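Long-range contact in EpsJ (Vibrio vulnificus, PDB 2RET), which is a pseudopilin that binds the pseudopilin EpsI and probably forms part of the pseudopilus of the type 2 secretion system: residues L59-W73 against G83-E95. Residues are numbered along the deposited sequence; the frame is centred on the assembly and turned at random.
Sequences LDSDNKGIMFARLGW and GEVTKVGYRIKDE
Asp-62 clasps the open end of the hairpin with both carboxylate oxygens. OD1 takes the ammonium of Lys-93 in a salt bridge, OD1 to NZ 2.6 Å. OD2 accepts the backbone N of Asp-94 on its syn side, tilted out of the carboxylate plane, and a water links the same oxygen to the N of Glu-95. The backbone N of Asp-62 adds a nearly straight bond to Ile-92 O (175°).

Ser-61 OG, anti to its own backbone N (chi1 -173°), accepts from Ile-92 N at 3.0 Å and donates to Lys-64 O. It also closes an ST turn with Asn-63 N. Arg-91 reaches back with NH1 to Leu-59 O, while its NH2 pairs with Glu-98.

The hairpin is central in a six-stranded antiparallel sheet, between strands 49-56 and 96-102. Its ladder is twisted, paired from Ile-66 with Tyr-90 to Leu-71 with Val-85. Val-88 CG2 presses over one face of the Phe-68 ring, 3.2 Å from CE2. Its CG1 meets Arg-70 CD at 3.6 Å. Arg-70 bends at chi3 (-75°) and grips Leu-71 O side-on with NE and NH2.

A classic beta bulge follows, with Gly-72 and Trp-73 both facing Glu-84. Gly-72 N bonds Glu-84 O at 2.8 Å; the bond from Trp-73 N is weak. Glu-84 CB lies over the indole in a CH-pi contact, 3.8 Å from the centroid of its five-membered ring.

The Phe-68 face is thus mixed: an apolar patch beside buried Arg-70 and Tyr-90, both held by Asp-31 of helix 10-32. At the open end, Lys-93 probably offsets much of the negative charge of Asp-60, Asp-62 and Asp-94.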
loop_
_atom_site.group_PDB
_atom_site.type_symbol
_atom_site.label_atom_id
_atom_site.label_comp_id
_atom_site.label_asym_id
_atom_site.label_seq_id
_atom_site.Cartn_x
_atom_site.Cartn_y
_atom_site.Cartn_z
ATOM N N LEU B 59 -29.065 -14.463 -12.324
ATOM C CA LEU B 59 -29.819 -13.386 -11.697
ATOM C C LEU B 59 -31.150 -13.135 -12.409
ATOM O O LEU B 59 -31.634 -12.016 -12.426
ATOM C CB LEU B 59 -28.983 -12.097 -11.652
ATOM C CG LEU B 59 -27.543 -12.173 -11.085
ATOM C CD1 LEU B 59 -26.864 -10.834 -11.235
ATOM C CD2 LEU B 59 -27.505 -12.643 -9.617
ATOM N N ASP B 60 -31.720 -14.175 -13.020
ATOM C CA ASP B 60 -32.998 -14.057 -13.715
ATOM C C ASP B 60 -32.907 -13.211 -14.994
ATOM O O ASP B 60 -33.912 -12.752 -15.498
ATOM C CB ASP B 60 -34.064 -13.481 -12.760
ATOM C CG ASP B 60 -35.480 -13.629 -13.282
ATOM O OD1 ASP B 60 -35.730 -14.551 -14.089
ATOM O OD2 ASP B 60 -36.349 -12.814 -12.890
ATOM N N SER B 61 -31.709 -13.049 -15.546
ATOM C CA SER B 61 -31.546 -12.392 -16.820
ATOM C C SER B 61 -32.380 -13.082 -17.908
ATOM O O SER B 61 -32.583 -14.286 -17.829
ATOM C CB SER B 61 -30.062 -12.383 -17.217
ATOM O OG SER B 61 -29.877 -11.604 -18.367
ATOM N N ASP B 62 -32.900 -12.303 -18.877
ATOM C CA ASP B 62 -33.553 -12.836 -20.107
ATOM C C ASP B 62 -32.494 -13.405 -21.060
ATOM O O ASP B 62 -32.824 -14.163 -21.957
ATOM C CB ASP B 62 -34.305 -11.768 -20.921
ATOM C CG ASP B 62 -35.454 -11.100 -20.167
ATOM O OD1 ASP B 62 -35.920 -11.611 -19.144
ATOM O OD2 ASP B 62 -35.886 -10.019 -20.620
ATOM N N ASN B 63 -31.228 -12.997 -20.921
ATOM C CA ASN B 63 -30.152 -13.753 -21.558
ATOM C C ASN B 63 -28.989 -13.950 -20.598
ATOM O O ASN B 63 -29.158 -14.586 -19.558
ATOM C CB ASN B 63 -29.769 -13.198 -22.951
ATOM C CG ASN B 63 -29.627 -11.666 -22.981
ATOM O OD1 ASN B 63 -30.638 -10.950 -23.161
ATOM N ND2 ASN B 63 -28.362 -11.152 -22.850
ATOM N N LYS B 64 -27.812 -13.437 -20.922
ATOM C CA LYS B 64 -26.651 -13.666 -20.070
ATOM C C LYS B 64 -26.705 -12.808 -18.857
ATOM O O LYS B 64 -27.272 -11.717 -18.899
ATOM C CB LYS B 64 -25.361 -13.391 -20.819
ATOM C CG LYS B 64 -24.982 -14.534 -21.700
ATOM C CD LYS B 64 -24.545 -15.739 -20.871
ATOM C CE LYS B 64 -23.840 -16.742 -21.750
ATOM N NZ LYS B 64 -24.433 -16.768 -23.095
ATOM N N GLY B 65 -26.146 -13.329 -17.773
ATOM C CA GLY B 65 -25.824 -12.507 -16.604
ATOM C C GLY B 65 -24.442 -12.729 -16.040
ATOM O O GLY B 65 -23.873 -13.783 -16.214
ATOM N N ILE B 66 -23.927 -11.717 -15.329
ATOM C CA ILE B 66 -22.581 -11.754 -14.717
ATOM C C ILE B 66 -22.694 -11.306 -13.257
ATOM O O ILE B 66 -23.553 -10.495 -12.896
ATOM C CB ILE B 66 -21.505 -10.923 -15.549
ATOM C CG1 ILE B 66 -20.075 -11.246 -15.125
ATOM C CG2 ILE B 66 -21.737 -9.437 -15.486
ATOM C CD1 ILE B 66 -19.011 -10.783 -16.116
HETATM N N MSE B 67 -21.853 -11.893 -12.403
HETATM C CA MSE B 67 -21.802 -11.519 -11.008
HETATM C C MSE B 67 -20.401 -11.684 -10.506
HETATM O O MSE B 67 -19.747 -12.681 -10.810
HETATM C CB MSE B 67 -22.779 -12.344 -10.152
HETATM C CG MSE B 67 -22.953 -11.761 -8.716
HETATM SE SE MSE B 67 -24.138 -12.814 -7.563
HETATM C CE MSE B 67 -23.129 -14.498 -7.365
ATOM N N PHE B 68 -19.981 -10.720 -9.684
ATOM C CA PHE B 68 -18.638 -10.685 -9.117
ATOM C C PHE B 68 -18.534 -9.802 -7.847
ATOM O O PHE B 68 -19.382 -8.942 -7.582
ATOM C CB PHE B 68 -17.613 -10.245 -10.194
ATOM C CG PHE B 68 -17.936 -8.920 -10.870
ATOM C CD1 PHE B 68 -18.628 -8.888 -12.085
ATOM C CD2 PHE B 68 -17.520 -7.710 -10.316
ATOM C CE1 PHE B 68 -18.914 -7.681 -12.718
ATOM C CE2 PHE B 68 -17.792 -6.501 -10.937
ATOM C CZ PHE B 68 -18.486 -6.470 -12.125
ATOM N N ALA B 69 -17.480 -10.033 -7.064
ATOM C CA ALA B 69 -17.135 -9.170 -5.909
ATOM C C ALA B 69 -16.407 -7.942 -6.414
ATOM O O ALA B 69 -15.695 -8.008 -7.383
ATOM C CB ALA B 69 -16.279 -9.957 -4.907
ATOM N N ARG B 70 -16.612 -6.783 -5.797
ATOM C CA ARG B 70 -15.832 -5.633 -6.161
ATOM C C ARG B 70 -15.367 -4.857 -4.920
ATOM O O ARG B 70 -16.026 -4.935 -3.864
ATOM C CB ARG B 70 -16.609 -4.735 -7.158
ATOM C CG ARG B 70 -17.895 -4.105 -6.647
ATOM C CD ARG B 70 -18.188 -2.806 -7.360
ATOM N NE ARG B 70 -17.333 -1.760 -6.885
ATOM C CZ ARG B 70 -17.548 -0.441 -6.977
ATOM N NH1 ARG B 70 -18.595 0.091 -7.595
ATOM N NH2 ARG B 70 -16.651 0.367 -6.465
ATOM N N LEU B 71 -14.236 -4.143 -5.051
ATOM C CA LEU B 71 -13.832 -3.144 -4.060
ATOM C C LEU B 71 -14.898 -2.050 -4.006
ATOM O O LEU B 71 -15.105 -1.335 -4.974
ATOM C CB LEU B 71 -12.425 -2.536 -4.354
ATOM C CG LEU B 71 -11.945 -1.449 -3.350
ATOM C CD1 LEU B 71 -11.983 -1.879 -1.853
ATOM C CD2 LEU B 71 -10.529 -0.903 -3.696
ATOM N N GLY B 72 -15.618 -1.966 -2.900
ATOM C CA GLY B 72 -16.609 -0.910 -2.689
ATOM C C GLY B 72 -15.989 0.398 -2.223
ATOM O O GLY B 72 -16.297 1.459 -2.756
ATOM N N TRP B 73 -15.082 0.314 -1.255
ATOM C CA TRP B 73 -14.331 1.470 -0.727
ATOM C C TRP B 73 -13.190 1.045 0.245
ATOM O O TRP B 73 -13.182 -0.075 0.734
ATOM C CB TRP B 73 -15.259 2.462 0.003
ATOM C CG TRP B 73 -16.126 1.865 1.074
ATOM C CD1 TRP B 73 -15.787 1.650 2.370
ATOM C CD2 TRP B 73 -17.500 1.466 0.950
ATOM N NE1 TRP B 73 -16.839 1.110 3.060
ATOM C CE2 TRP B 73 -17.905 0.973 2.210
ATOM C CE3 TRP B 73 -18.425 1.465 -0.111
ATOM C CZ2 TRP B 73 -19.186 0.478 2.454
ATOM C CZ3 TRP B 73 -19.713 0.961 0.128
ATOM C CH2 TRP B 73 -20.078 0.480 1.417
ATOM N N GLY B 83 -10.091 -2.781 2.969
ATOM C CA GLY B 83 -11.024 -2.678 1.833
ATOM C C GLY B 83 -12.342 -3.326 2.186
ATOM O O GLY B 83 -12.344 -4.376 2.778
ATOM N N GLU B 84 -13.450 -2.660 1.900
ATOM C CA GLU B 84 -14.771 -3.239 2.034
ATOM C C GLU B 84 -15.189 -3.782 0.666
ATOM O O GLU B 84 -15.290 -3.017 -0.303
ATOM C CB GLU B 84 -15.738 -2.165 2.518
ATOM C CG GLU B 84 -16.957 -2.663 3.244
ATOM C CD GLU B 84 -16.654 -3.427 4.515
ATOM O OE1 GLU B 84 -15.592 -3.200 5.147
ATOM O OE2 GLU B 84 -17.503 -4.275 4.888
ATOM N N VAL B 85 -15.371 -5.093 0.585
ATOM C CA VAL B 85 -15.746 -5.782 -0.657
ATOM C C VAL B 85 -17.289 -5.879 -0.691
ATOM O O VAL B 85 -17.927 -6.308 0.294
ATOM C CB VAL B 85 -15.077 -7.192 -0.780
ATOM C CG1 VAL B 85 -15.494 -7.912 -2.078
ATOM C CG2 VAL B 85 -13.532 -7.100 -0.696
ATOM N N THR B 86 -17.874 -5.388 -1.788
ATOM C CA THR B 86 -19.313 -5.495 -2.061
ATOM C C THR B 86 -19.507 -6.474 -3.200
ATOM O O THR B 86 -18.565 -7.096 -3.650
ATOM C CB THR B 86 -19.928 -4.126 -2.431
ATOM O OG1 THR B 86 -19.261 -3.594 -3.587
ATOM C CG2 THR B 86 -19.850 -3.132 -1.213
ATOM N N LYS B 87 -20.730 -6.668 -3.657
ATOM C CA LYS B 87 -20.978 -7.642 -4.728
ATOM C C LYS B 87 -21.943 -6.983 -5.705
ATOM O O LYS B 87 -22.848 -6.263 -5.282
ATOM C CB LYS B 87 -21.522 -8.940 -4.120
ATOM C CG LYS B 87 -21.861 -10.050 -5.090
ATOM C CD LYS B 87 -22.217 -11.311 -4.386
ATOM C CE LYS B 87 -23.609 -11.315 -3.810
ATOM N NZ LYS B 87 -23.787 -12.549 -3.003
ATOM N N VAL B 88 -21.680 -7.140 -7.003
ATOM C CA VAL B 88 -22.485 -6.522 -8.052
ATOM C C VAL B 88 -22.773 -7.554 -9.186
ATOM O O VAL B 88 -22.026 -8.482 -9.392
ATOM C CB VAL B 88 -21.792 -5.277 -8.678
ATOM C CG1 VAL B 88 -21.423 -4.269 -7.604
ATOM C CG2 VAL B 88 -20.588 -5.696 -9.506
ATOM N N GLY B 89 -23.870 -7.381 -9.895
ATOM C CA GLY B 89 -24.088 -8.118 -11.128
ATOM C C GLY B 89 -24.814 -7.331 -12.196
ATOM O O GLY B 89 -25.294 -6.258 -11.960
ATOM N N TYR B 90 -24.845 -7.865 -13.409
ATOM C CA TYR B 90 -25.540 -7.210 -14.524
ATOM C C TYR B 90 -26.413 -8.273 -15.195
ATOM O O TYR B 90 -26.060 -9.458 -15.230
ATOM C CB TYR B 90 -24.539 -6.596 -15.534
ATOM C CG TYR B 90 -23.839 -5.349 -15.040
ATOM C CD1 TYR B 90 -22.804 -5.407 -14.111
ATOM C CD2 TYR B 90 -24.247 -4.093 -15.469
ATOM C CE1 TYR B 90 -22.202 -4.238 -13.649
ATOM C CE2 TYR B 90 -23.652 -2.962 -15.015
ATOM C CZ TYR B 90 -22.632 -3.033 -14.114
ATOM O OH TYR B 90 -22.065 -1.857 -13.710
ATOM N N ARG B 91 -27.553 -7.845 -15.683
ATOM C CA ARG B 91 -28.459 -8.732 -16.403
ATOM C C ARG B 91 -29.311 -7.920 -17.348
ATOM O O ARG B 91 -29.365 -6.681 -17.233
ATOM C CB ARG B 91 -29.360 -9.446 -15.404
ATOM C CG ARG B 91 -30.204 -8.499 -14.633
ATOM C CD ARG B 91 -31.169 -9.181 -13.776
ATOM N NE ARG B 91 -32.184 -8.245 -13.313
ATOM C CZ ARG B 91 -32.775 -8.316 -12.122
ATOM N NH1 ARG B 91 -32.459 -9.277 -11.259
ATOM N NH2 ARG B 91 -33.688 -7.420 -11.783
ATOM N N ILE B 92 -29.996 -8.602 -18.260
ATOM C CA ILE B 92 -30.991 -7.966 -19.118
ATOM C C ILE B 92 -32.387 -8.373 -18.647
ATOM O O ILE B 92 -32.668 -9.552 -18.445
ATOM C CB ILE B 92 -30.825 -8.330 -20.633
ATOM C CG1 ILE B 92 -29.401 -8.021 -21.133
ATOM C CG2 ILE B 92 -31.912 -7.619 -21.524
ATOM C CD1 ILE B 92 -29.069 -6.559 -21.230
ATOM N N LYS B 93 -33.250 -7.384 -18.466
ATOM C CA LYS B 93 -34.668 -7.617 -18.241
ATOM C C LYS B 93 -35.477 -6.762 -19.180
ATOM O O LYS B 93 -35.438 -5.546 -19.085
ATOM C CB LYS B 93 -35.047 -7.302 -16.814
ATOM C CG LYS B 93 -34.887 -8.482 -15.914
ATOM C CD LYS B 93 -36.042 -9.432 -16.110
ATOM C CE LYS B 93 -35.545 -10.840 -16.149
ATOM N NZ LYS B 93 -36.578 -11.814 -16.598
ATOM N N ASP B 94 -36.178 -7.422 -20.098
ATOM C CA ASP B 94 -37.020 -6.781 -21.073
ATOM C C ASP B 94 -36.303 -5.665 -21.807
ATOM O O ASP B 94 -36.730 -4.514 -21.814
ATOM C CB ASP B 94 -38.319 -6.350 -20.416
ATOM C CG ASP B 94 -39.227 -7.555 -20.091
ATOM O OD1 ASP B 94 -39.599 -8.324 -21.024
ATOM O OD2 ASP B 94 -39.557 -7.726 -18.900
ATOM N N GLU B 95 -35.178 -6.066 -22.408
ATOM C CA GLU B 95 -34.286 -5.193 -23.155
ATOM C C GLU B 95 -33.776 -3.992 -22.347
ATOM O O GLU B 95 -33.480 -2.942 -22.899
ATOM C CB GLU B 95 -34.965 -4.794 -24.472
ATOM C CG GLU B 95 -35.066 -5.995 -25.408
ATOM C CD GLU B 95 -35.763 -5.703 -26.730
ATOM O OE1 GLU B 95 -36.504 -4.681 -26.825
ATOM O OE2 GLU B 95 -35.574 -6.524 -27.669
HETATM O O HOH W 1 -35.155 -8.861 -22.662
#